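Local coordinates for malate dehydrogenase (Picrophilus torridus, PDB 4BGV), which probably catalyses the reversible, NAD-dependent oxidation of malate to oxaloacetate in the tricarboxylic acid cycle, at residues Asp200-Pro203 against Arg204-Asp208; Ser191-Gly195 against Ile196-Asp200. One frame throughout, in Å; residues are numbered along the deposited sequence. Where two conformers were deposited one is given.

Contact 1: Asp200-Pro203 against Arg204-Asp208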
# COMPACT_ATOMS: atom_id res chain seq x y z
N ASP A 200 19.02 -27.66 4.16
CA ASP A 200 18.34 -28.46 5.17
C ASP A 200 16.91 -28.78 4.78
O ASP A 200 16.26 -29.57 5.44
CB ASP A 200 18.30 -27.73 6.52
CG ASP A 200 19.68 -27.51 7.11
OD1 ASP A 200 20.64 -28.11 6.60
OD2 ASP A 200 19.79 -26.72 8.07
N LEU A 201 16.41 -28.15 3.71
CA LEU A 201 14.99 -28.21 3.39
C LEU A 201 14.70 -28.94 2.07
O LEU A 201 13.61 -29.47 1.89
CB LEU A 201 14.40 -26.79 3.35
CG LEU A 201 14.43 -25.99 4.66
CD1 LEU A 201 13.89 -24.58 4.46
CD2 LEU A 201 13.62 -26.72 5.72
N LEU A 202 15.67 -28.94 1.17
CA LEU A 202 15.50 -29.52 -0.16
C LEU A 202 16.69 -30.41 -0.51
O LEU A 202 17.81 -30.12 -0.10
CB LEU A 202 15.36 -28.41 -1.22
CG LEU A 202 14.08 -27.59 -1.25
CD1 LEU A 202 14.23 -26.35 -2.16
CD2 LEU A 202 12.91 -28.44 -1.71
N PRO A 203 16.45 -31.49 -1.29
CA PRO A 203 17.54 -32.32 -1.79
C PRO A 203 18.42 -31.51 -2.73
O PRO A 203 17.94 -30.62 -3.42
CB PRO A 203 16.83 -33.42 -2.57
CG PRO A 203 15.42 -33.41 -2.07
CD PRO A 203 15.13 -32.01 -1.67
N ARG A 204 19.72 -31.80 -2.72
CA ARG A 204 20.67 -31.09 -3.58
C ARG A 204 20.22 -31.10 -5.05
O ARG A 204 20.34 -30.09 -5.75
CB ARG A 204 22.06 -31.71 -3.42
CG ARG A 204 23.05 -31.42 -4.55
CD ARG A 204 23.34 -29.94 -4.73
NE ARG A 204 23.75 -29.28 -3.50
CZ ARG A 204 24.14 -28.01 -3.44
NH1 ARG A 204 24.16 -27.27 -4.55
NH2 ARG A 204 24.50 -27.47 -2.28
N GLU A 205 19.69 -32.23 -5.50
CA GLU A 205 19.25 -32.37 -6.88
C GLU A 205 18.20 -31.31 -7.23
O GLU A 205 18.26 -30.69 -8.30
CB GLU A 205 18.66 -33.75 -7.13
CG GLU A 205 19.03 -34.32 -8.48
CD GLU A 205 18.79 -33.32 -9.60
OE1 GLU A 205 17.62 -33.10 -9.96
OE2 GLU A 205 19.78 -32.74 -10.11
N LYS A 206 17.26 -31.09 -6.31
CA LYS A 206 16.21 -30.10 -6.53
C LYS A 206 16.77 -28.69 -6.52
O LYS A 206 16.34 -27.83 -7.30
CB LYS A 206 15.09 -30.25 -5.50
CG LYS A 206 13.94 -29.28 -5.71
CD LYS A 206 13.34 -29.42 -7.12
CE LYS A 206 12.72 -30.79 -7.35
NZ LYS A 206 12.03 -30.86 -8.69
N ILE A 207 17.73 -28.43 -5.62
CA ILE A 207 18.35 -27.12 -5.55
C ILE A 207 19.12 -26.84 -6.84
O ILE A 207 19.05 -25.74 -7.39
CB ILE A 207 19.29 -26.99 -4.32
CG1 ILE A 207 18.46 -27.04 -3.02
CG2 ILE A 207 20.11 -25.70 -4.37
CD1 ILE A 207 19.31 -27.22 -1.75
N ASP A 208 19.83 -27.85 -7.35
CA ASP A 208 20.54 -27.67 -8.61
C ASP A 208 19.57 -27.35 -9.76
O ASP A 208 19.88 -26.54 -10.63
CB ASP A 208 21.39 -28.89 -8.95
CG ASP A 208 22.58 -29.03 -8.01
OD1 ASP A 208 22.88 -28.06 -7.29
OD2 ASP A 208 23.22 -30.10 -8.01
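The start of helix 204-215, in the alpha/beta C-terminal domain of this LDH/MDH-family enzyme, is a helix N-terminus with Pro203 at the N-cap, and its first turn closes where Ile207 meets Leu202 and Pro203. The proline nitrogen has no hydrogen to donate, but the carbonyl of the same residue opens the helical ladder: Ile207 N donates to Pro203 O at 3.1 Å, in the carbonyl plane and nearly straight (N-H...O 160°). Lys206 N lies 3.0 Å from Pro203 O, but its N-H is turned well aside, and this second bond is weak.

The apolar part of the contact is carried by Ile207. With CG1 beside the backbone N (chi1 -67°), the longer branch is swung back toward the incoming loop, where CG1 rests 3.8 Å from Leu202 CB and CD1 approaches the Leu202 carbonyl oxygen. Beyond the two segments, Leu202 reaches Leu161 and Leu165 of helix 150-165, while Ile207 packs on Ile188. Cut back to an alanine, Ile207 would lose its CG1-CD1 branch, which is likely to leave Leu202 CB without its apolar partner and open a gap toward Ile188.

The charged chains are paired as well. Lys206 forms a salt bridge with Glu209, and Arg204 pairs through NH2 with Glu199. Bends at chi2 and chi3 turn the Arg204 chain forward along the helix, one turn on to Asp208, in a salt bridge where Asp208 OD1 sits at the guanidinium edge, in its plane, and is met by Arg204 NH1 on its syn side, 3.1 Å away.

Contact 2: Ser191-Gly195 against Ile196-Asp200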
# COMPACT_ATOMS: atom_id res chain seq x y z
N SER A 191 21.40 -19.04 1.26
CA SER A 191 20.01 -19.03 0.81
C SER A 191 19.23 -19.83 1.82
O SER A 191 19.68 -20.89 2.26
CB SER A 191 19.88 -19.65 -0.59
OG SER A 191 20.68 -18.93 -1.53
N ASN A 192 18.06 -19.33 2.19
CA ASN A 192 17.35 -19.88 3.33
C ASN A 192 15.87 -19.53 3.32
O ASN A 192 15.43 -18.67 2.54
CB ASN A 192 17.98 -19.34 4.63
CG ASN A 192 17.88 -17.83 4.74
OD1 ASN A 192 16.82 -17.28 5.03
ND2 ASN A 192 18.99 -17.14 4.51
N VAL A 193 15.10 -20.20 4.18
CA VAL A 193 13.74 -19.77 4.46
C VAL A 193 13.69 -19.31 5.92
O VAL A 193 13.86 -20.12 6.85
CB VAL A 193 12.70 -20.89 4.27
CG1 VAL A 193 11.30 -20.35 4.54
CG2 VAL A 193 12.77 -21.45 2.85
N SER A 194 13.48 -18.01 6.12
CA SER A 194 13.50 -17.41 7.46
C SER A 194 14.73 -17.83 8.27
O SER A 194 14.63 -18.06 9.48
CB SER A 194 12.21 -17.76 8.22
OG SER A 194 11.07 -17.26 7.55
N GLY A 195 15.87 -17.96 7.59
CA GLY A 195 17.13 -18.29 8.24
C GLY A 195 17.49 -19.76 8.19
O GLY A 195 18.66 -20.13 8.39
N ILE A 196 16.51 -20.61 7.91
CA ILE A 196 16.80 -22.04 7.84
C ILE A 196 17.41 -22.32 6.48
O ILE A 196 16.76 -22.08 5.46
CB ILE A 196 15.52 -22.88 8.03
CG1 ILE A 196 14.86 -22.57 9.37
CG2 ILE A 196 15.88 -24.37 7.93
CD1 ILE A 196 13.45 -23.17 9.54
N PRO A 197 18.65 -22.83 6.44
CA PRO A 197 19.31 -23.00 5.14
C PRO A 197 18.51 -23.91 4.22
O PRO A 197 17.90 -24.89 4.66
CB PRO A 197 20.66 -23.64 5.50
CG PRO A 197 20.90 -23.18 6.90
CD PRO A 197 19.55 -23.21 7.55
N ILE A 198 18.48 -23.56 2.94
CA ILE A 198 17.73 -24.33 1.96
C ILE A 198 18.28 -25.75 1.83
O ILE A 198 17.56 -26.69 1.48
CB ILE A 198 17.73 -23.58 0.61
CG1 ILE A 198 16.34 -23.57 -0.01
CG2 ILE A 198 18.81 -24.10 -0.32
CD1 ILE A 198 15.47 -22.48 0.57
N GLU A 199 19.57 -25.92 2.11
CA GLU A 199 20.17 -27.26 2.06
C GLU A 199 19.61 -28.21 3.10
O GLU A 199 19.74 -29.42 2.95
CB GLU A 199 21.70 -27.20 2.20
CG GLU A 199 22.40 -26.79 0.93
CD GLU A 199 23.82 -26.32 1.17
OE1 GLU A 199 24.02 -25.38 1.98
OE2 GLU A 199 24.74 -26.88 0.53
N ASP A 200 19.02 -27.66 4.16
CA ASP A 200 18.34 -28.46 5.17
C ASP A 200 16.91 -28.78 4.78
O ASP A 200 16.26 -29.57 5.44
CB ASP A 200 18.30 -27.73 6.52
CG ASP A 200 19.68 -27.51 7.11
OD1 ASP A 200 20.64 -28.11 6.60
OD2 ASP A 200 19.79 -26.72 8.07
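A tight beta hairpin reverses the chain between Ser191-Gly195 and Ile196-Asp200, and Val193 and Ile196 are its closing pair. Val193 N donates to Ile196 O at 2.8 Å, and Ile196 N returns a bond to Val193 O at 2.9 Å. The loop between them is a type I' beta turn, with Ser194 and Gly195 both at positive phi; a CB on Gly195 would be jammed against the preceding carbonyl oxygen.

Asn192 braces the turn with an Asx motif: a chi1 of 61° sets CG between the backbone N and the carbonyl carbon, and OD1 takes the N-H of Gly195 at 2.8 Å, the donor coming from above the carboxamide plane. The same oxygen also accepts from Asn173 ND2 on strand 172-178, which flanks 184-193 on one side, with 196-197 as the short outer strand on the other. Past the non-hydrogen-bonded pair Asn192-Pro197, Ile198 N binds Ser191 O along a nearly straight N-H...O line (167°).

Val193 and Ile196 project to one face. In one of two deposited conformers of Ile198, its CD1 meets Val193 CG2 obliquely; Leu165 of helix 150-165 touches both residues, and Leu161 touches Ile198. Ile196 packs against Tyr289 of the second subunit, and Ser194 OG is hydrogen-bonded to Val252 O of that subunit.

Overall arrangement
Contacts 1 and 2 are successive steps of one chain path, hairpin then helix start, joined at Asp200, with centres about 11 Å apart. Three side-chain meetings bind them: a salt bridge from Arg204 NH2 to Glu199 OE2 at 2.9 Å, Ile207 CD1 on Ile198 CG2 at 3.5 Å in the given one of two Ile198 conformers, and Leu201 CD1 on Val193 CG2 at 3.7 Å. Charge and apolar packing thus tie the loop and first helical turn to the hairpin and the residues just after it. Both contacts also touch the second subunit, where its Tyr190 packs on Asp200. Their centres lie about 28 and 26 Å from that of the chain, away from the presumed NAD and substrate sites.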